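Local structure of proton-dependent oligopeptide transporter family protein (Xanthomonas campestris, 6EI3) at residues A[200-212]-A[277-289]. The protein probably carries short peptides across the bacterial membrane by coupling their uptake to protons, as a POT-family member of the major facilitator superfamily. Numbering follows the deposited sequence.
Sequences PKDPHGFGAVVRS and THPDAAVDGVRAL
His278 fits edgewise into the notch between His204 and the first turns of helix 206-212, and both of its ring nitrogens are used there. His278 ND1 meets His204 ND1 at 2.9 Å in a nearly straight hydrogen bond, which requires that one ring give the proton and the other accept it. At its other nitrogen, His278 NE2 is hydrogen-bonded to Ser212 OG (2.8 Å). With CG of His278 beside its backbone N (chi1 -59°), the ring is turned toward segment 200-212, ND1 at His204 and NE2 at Ser212, and the two bonds fix its rotation. The imidazoles stand almost perpendicular, at 83°, and meet rim to rim.

Each ring also receives an aliphatic bump on a face. Val209 CG2 sits over the centre of His278 in a CH-pi contact, 3.9 Å from the centroid. Pro279 lays CD against the face of His204 opposite Pro203 CB, with Pro279 CD 3.3 Å from His204 CG. The Ala282 methyl nestles against His204 CB and O; beyond it the interface is apolar, and Val286 pushes its methyls between Val209 and Phe206. Val286 CG2 lies 3.7 Å from Val209 CB, and Val286 CG1 3.8 Å from Phe206 CE1. Leu289 CB extends this patch, meeting Phe206 at CE1.

Helix 206-215, in the connection between the two six-helix bundles of the major facilitator fold, thus crosses the start of helix 281-306, probably the first of the C-terminal bundle, at -92°. Helices 224-239 and 248-270 are probably the extra pair of bacterial POT proteins. Helix 430-456 borders the apolar end, where Val432 touches Phe206 and Leu289.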
loop_
_atom_site.group_PDB
_atom_site.type_symbol
_atom_site.label_atom_id
_atom_site.label_comp_id
_atom_site.label_asym_id
_atom_site.label_seq_id
_atom_site.Cartn_x
_atom_site.Cartn_y
_atom_site.Cartn_z
ATOM N N PRO A 200 10.766 -22.257 12.137
ATOM C CA PRO A 200 11.808 -22.355 13.168
ATOM C C PRO A 200 12.560 -21.040 13.331
ATOM O O PRO A 200 12.737 -20.298 12.356
ATOM C CB PRO A 200 12.734 -23.465 12.651
ATOM C CG PRO A 200 11.997 -24.122 11.526
ATOM C CD PRO A 200 11.086 -23.094 10.965
ATOM N N LYS A 201 12.993 -20.751 14.568
ATOM C CA LYS A 201 13.795 -19.572 14.882
ATOM C C LYS A 201 15.134 -19.750 14.158
ATOM O O LYS A 201 15.808 -20.766 14.344
ATOM C CB LYS A 201 14.008 -19.437 16.403
ATOM C CG LYS A 201 12.761 -19.010 17.178
ATOM C CD LYS A 201 12.605 -17.492 17.279
ATOM C CE LYS A 201 11.483 -17.092 18.212
ATOM N NZ LYS A 201 11.814 -17.350 19.644
ATOM N N ASP A 202 15.454 -18.819 13.259
ATOM C CA ASP A 202 16.677 -18.895 12.477
ATOM C C ASP A 202 17.815 -18.159 13.194
ATOM O O ASP A 202 17.754 -16.931 13.335
ATOM C CB ASP A 202 16.437 -18.362 11.051
ATOM C CG ASP A 202 17.569 -18.563 10.051
ATOM O OD1 ASP A 202 18.483 -19.387 10.331
ATOM O OD2 ASP A 202 17.521 -17.933 8.968
ATOM N N PRO A 203 18.867 -18.890 13.665
ATOM C CA PRO A 203 19.993 -18.207 14.334
ATOM C C PRO A 203 20.739 -17.236 13.411
ATOM O O PRO A 203 21.465 -16.368 13.898
ATOM C CB PRO A 203 20.893 -19.358 14.809
ATOM C CG PRO A 203 20.542 -20.508 13.940
ATOM C CD PRO A 203 19.093 -20.348 13.575
ATOM N N HIS A 204 20.527 -17.368 12.083
ATOM C CA HIS A 204 21.147 -16.510 11.075
ATOM C C HIS A 204 20.089 -15.796 10.191
ATOM O O HIS A 204 20.329 -15.511 9.011
ATOM C CB HIS A 204 22.200 -17.293 10.262
ATOM C CG HIS A 204 23.096 -18.160 11.101
ATOM N ND1 HIS A 204 23.844 -17.635 12.152
ATOM C CD2 HIS A 204 23.349 -19.488 11.009
ATOM C CE1 HIS A 204 24.514 -18.657 12.665
ATOM N NE2 HIS A 204 24.252 -19.792 12.011
ATOM N N GLY A 205 18.942 -15.485 10.801
ATOM C CA GLY A 205 17.852 -14.752 10.168
ATOM C C GLY A 205 18.078 -13.258 10.297
ATOM O O GLY A 205 18.971 -12.836 11.036
ATOM N N PHE A 206 17.245 -12.440 9.607
ATOM C CA PHE A 206 17.359 -10.976 9.573
ATOM C C PHE A 206 17.517 -10.336 10.944
ATOM O O PHE A 206 18.486 -9.605 11.142
ATOM C CB PHE A 206 16.190 -10.330 8.794
ATOM C CG PHE A 206 16.310 -8.831 8.622
ATOM C CD1 PHE A 206 17.156 -8.290 7.659
ATOM C CD2 PHE A 206 15.568 -7.961 9.415
ATOM C CE1 PHE A 206 17.282 -6.906 7.512
ATOM C CE2 PHE A 206 15.682 -6.575 9.258
ATOM C CZ PHE A 206 16.544 -6.057 8.313
ATOM N N GLY A 207 16.560 -10.594 11.849
ATOM C CA GLY A 207 16.540 -10.071 13.212
ATOM C C GLY A 207 17.796 -10.381 14.005
ATOM O O GLY A 207 18.395 -9.474 14.589
ATOM N N ALA A 208 18.223 -11.660 14.000
ATOM C CA ALA A 208 19.433 -12.124 14.706
ATOM C C ALA A 208 20.703 -11.425 14.228
ATOM O O ALA A 208 21.518 -11.034 15.058
ATOM C CB ALA A 208 19.581 -13.629 14.567
ATOM N N VAL A 209 20.852 -11.234 12.891
ATOM C CA VAL A 209 22.012 -10.568 12.274
ATOM C C VAL A 209 22.023 -9.073 12.629
ATOM O O VAL A 209 23.083 -8.552 12.958
ATOM C CB VAL A 209 22.133 -10.845 10.746
ATOM C CG1 VAL A 209 23.353 -10.157 10.143
ATOM C CG2 VAL A 209 22.180 -12.342 10.458
ATOM N N VAL A 210 20.849 -8.400 12.603
ATOM C CA VAL A 210 20.695 -6.982 12.985
ATOM C C VAL A 210 21.085 -6.809 14.471
ATOM O O VAL A 210 21.808 -5.869 14.810
ATOM C CB VAL A 210 19.251 -6.450 12.687
ATOM C CG1 VAL A 210 18.987 -5.106 13.366
ATOM C CG2 VAL A 210 18.993 -6.349 11.183
ATOM N N ARG A 211 20.593 -7.727 15.338
ATOM C CA ARG A 211 20.856 -7.774 16.784
ATOM C C ARG A 211 22.359 -7.904 17.019
ATOM O O ARG A 211 22.921 -7.099 17.758
ATOM C CB ARG A 211 20.101 -8.961 17.416
ATOM C CG ARG A 211 20.061 -8.997 18.950
ATOM C CD ARG A 211 19.232 -10.171 19.474
ATOM N NE ARG A 211 17.840 -10.133 18.999
ATOM C CZ ARG A 211 17.275 -11.056 18.223
ATOM N NH1 ARG A 211 17.961 -12.129 17.845
ATOM N NH2 ARG A 211 16.015 -10.920 17.832
ATOM N N SER A 212 23.015 -8.874 16.335
ATOM C CA SER A 212 24.461 -9.090 16.435
ATOM C C SER A 212 25.257 -7.904 15.904
ATOM O O SER A 212 26.235 -7.528 16.528
ATOM C CB SER A 212 24.874 -10.358 15.707
ATOM O OG SER A 212 24.303 -11.508 16.306
ATOM N N THR A 277 30.143 -14.020 13.821
ATOM C CA THR A 277 28.972 -14.628 14.457
ATOM C C THR A 277 28.014 -15.298 13.453
ATOM O O THR A 277 27.296 -16.227 13.837
ATOM C CB THR A 277 28.215 -13.535 15.248
ATOM O OG1 THR A 277 29.148 -12.631 15.849
ATOM C CG2 THR A 277 27.263 -14.104 16.303
ATOM N N HIS A 278 27.972 -14.806 12.188
ATOM C CA HIS A 278 27.046 -15.292 11.161
ATOM C C HIS A 278 27.744 -15.755 9.851
ATOM O O HIS A 278 28.843 -15.286 9.559
ATOM C CB HIS A 278 25.967 -14.235 10.922
ATOM C CG HIS A 278 25.202 -13.926 12.174
ATOM N ND1 HIS A 278 24.278 -14.817 12.695
ATOM C CD2 HIS A 278 25.295 -12.863 13.006
ATOM C CE1 HIS A 278 23.819 -14.254 13.798
ATOM N NE2 HIS A 278 24.394 -13.077 14.021
ATOM N N PRO A 279 27.119 -16.694 9.081
ATOM C CA PRO A 279 27.798 -17.326 7.926
ATOM C C PRO A 279 28.065 -16.547 6.621
ATOM O O PRO A 279 28.165 -17.204 5.576
ATOM C CB PRO A 279 26.874 -18.508 7.585
ATOM C CG PRO A 279 26.013 -18.701 8.743
ATOM C CD PRO A 279 25.844 -17.376 9.360
ATOM N N ASP A 280 28.267 -15.213 6.652
ATOM C CA ASP A 280 28.563 -14.382 5.464
ATOM C C ASP A 280 27.391 -14.266 4.485
ATOM O O ASP A 280 27.052 -13.144 4.134
ATOM C CB ASP A 280 29.855 -14.804 4.728
ATOM C CG ASP A 280 31.134 -14.246 5.321
ATOM O OD1 ASP A 280 31.243 -14.195 6.568
ATOM O OD2 ASP A 280 32.044 -13.899 4.540
ATOM N N ALA A 281 26.767 -15.389 4.049
ATOM C CA ALA A 281 25.592 -15.364 3.169
ATOM C C ALA A 281 24.404 -14.719 3.910
ATOM O O ALA A 281 23.487 -14.199 3.271
ATOM C CB ALA A 281 25.226 -16.770 2.723
ATOM N N ALA A 282 24.447 -14.751 5.262
ATOM C CA ALA A 282 23.465 -14.149 6.168
ATOM C C ALA A 282 23.737 -12.643 6.287
ATOM O O ALA A 282 22.797 -11.854 6.183
ATOM C CB ALA A 282 23.545 -14.811 7.540
ATOM N N VAL A 283 25.025 -12.248 6.481
ATOM C CA VAL A 283 25.471 -10.844 6.597
ATOM C C VAL A 283 25.265 -10.096 5.266
ATOM O O VAL A 283 24.713 -8.992 5.273
ATOM C CB VAL A 283 26.919 -10.705 7.142
ATOM C CG1 VAL A 283 27.347 -9.244 7.244
ATOM C CG2 VAL A 283 27.062 -11.388 8.500
ATOM N N ASP A 284 25.695 -10.712 4.132
ATOM C CA ASP A 284 25.528 -10.179 2.776
ATOM C C ASP A 284 24.037 -10.028 2.477
ATOM O O ASP A 284 23.639 -9.043 1.875
ATOM C CB ASP A 284 26.171 -11.099 1.724
ATOM C CG ASP A 284 27.680 -11.248 1.786
ATOM O OD1 ASP A 284 28.321 -10.518 2.574
ATOM O OD2 ASP A 284 28.219 -12.116 1.061
ATOM N N GLY A 285 23.242 -11.007 2.908
ATOM C CA GLY A 285 21.792 -11.029 2.764
ATOM C C GLY A 285 21.095 -9.870 3.449
ATOM O O GLY A 285 20.143 -9.316 2.898
ATOM N N VAL A 286 21.597 -9.463 4.635
ATOM C CA VAL A 286 21.077 -8.325 5.395
ATOM C C VAL A 286 21.541 -7.022 4.720
ATOM O O VAL A 286 20.776 -6.063 4.696
ATOM C CB VAL A 286 21.410 -8.420 6.922
ATOM C CG1 VAL A 286 21.062 -7.132 7.669
ATOM C CG2 VAL A 286 20.690 -9.609 7.555
ATOM N N ARG A 287 22.778 -7.001 4.147
ATOM C CA ARG A 287 23.300 -5.851 3.390
ATOM C C ARG A 287 22.405 -5.586 2.167
ATOM O O ARG A 287 22.062 -4.431 1.896
ATOM C CB ARG A 287 24.754 -6.087 2.935
ATOM C CG ARG A 287 25.416 -4.806 2.439
ATOM C CD ARG A 287 26.937 -4.839 2.423
ATOM N NE ARG A 287 27.549 -4.899 3.756
ATOM C CZ ARG A 287 27.711 -3.860 4.571
ATOM N NH1 ARG A 287 27.261 -2.659 4.226
ATOM N NH2 ARG A 287 28.301 -4.018 5.747
ATOM N N ALA A 288 22.033 -6.666 1.446
ATOM C CA ALA A 288 21.162 -6.618 0.280
ATOM C C ALA A 288 19.770 -6.090 0.681
ATOM O O ALA A 288 19.224 -5.232 -0.018
ATOM C CB ALA A 288 21.055 -8.004 -0.334
ATOM N N LEU A 289 19.227 -6.559 1.833
ATOM C CA LEU A 289 17.931 -6.126 2.379
ATOM C C LEU A 289 17.929 -4.626 2.693
ATOM O O LEU A 289 16.924 -3.966 2.449
ATOM C CB LEU A 289 17.582 -6.914 3.662
ATOM C CG LEU A 289 16.378 -7.872 3.663
ATOM C CD1 LEU A 289 15.129 -7.260 3.018
ATOM C CD2 LEU A 289 16.727 -9.205 3.063
#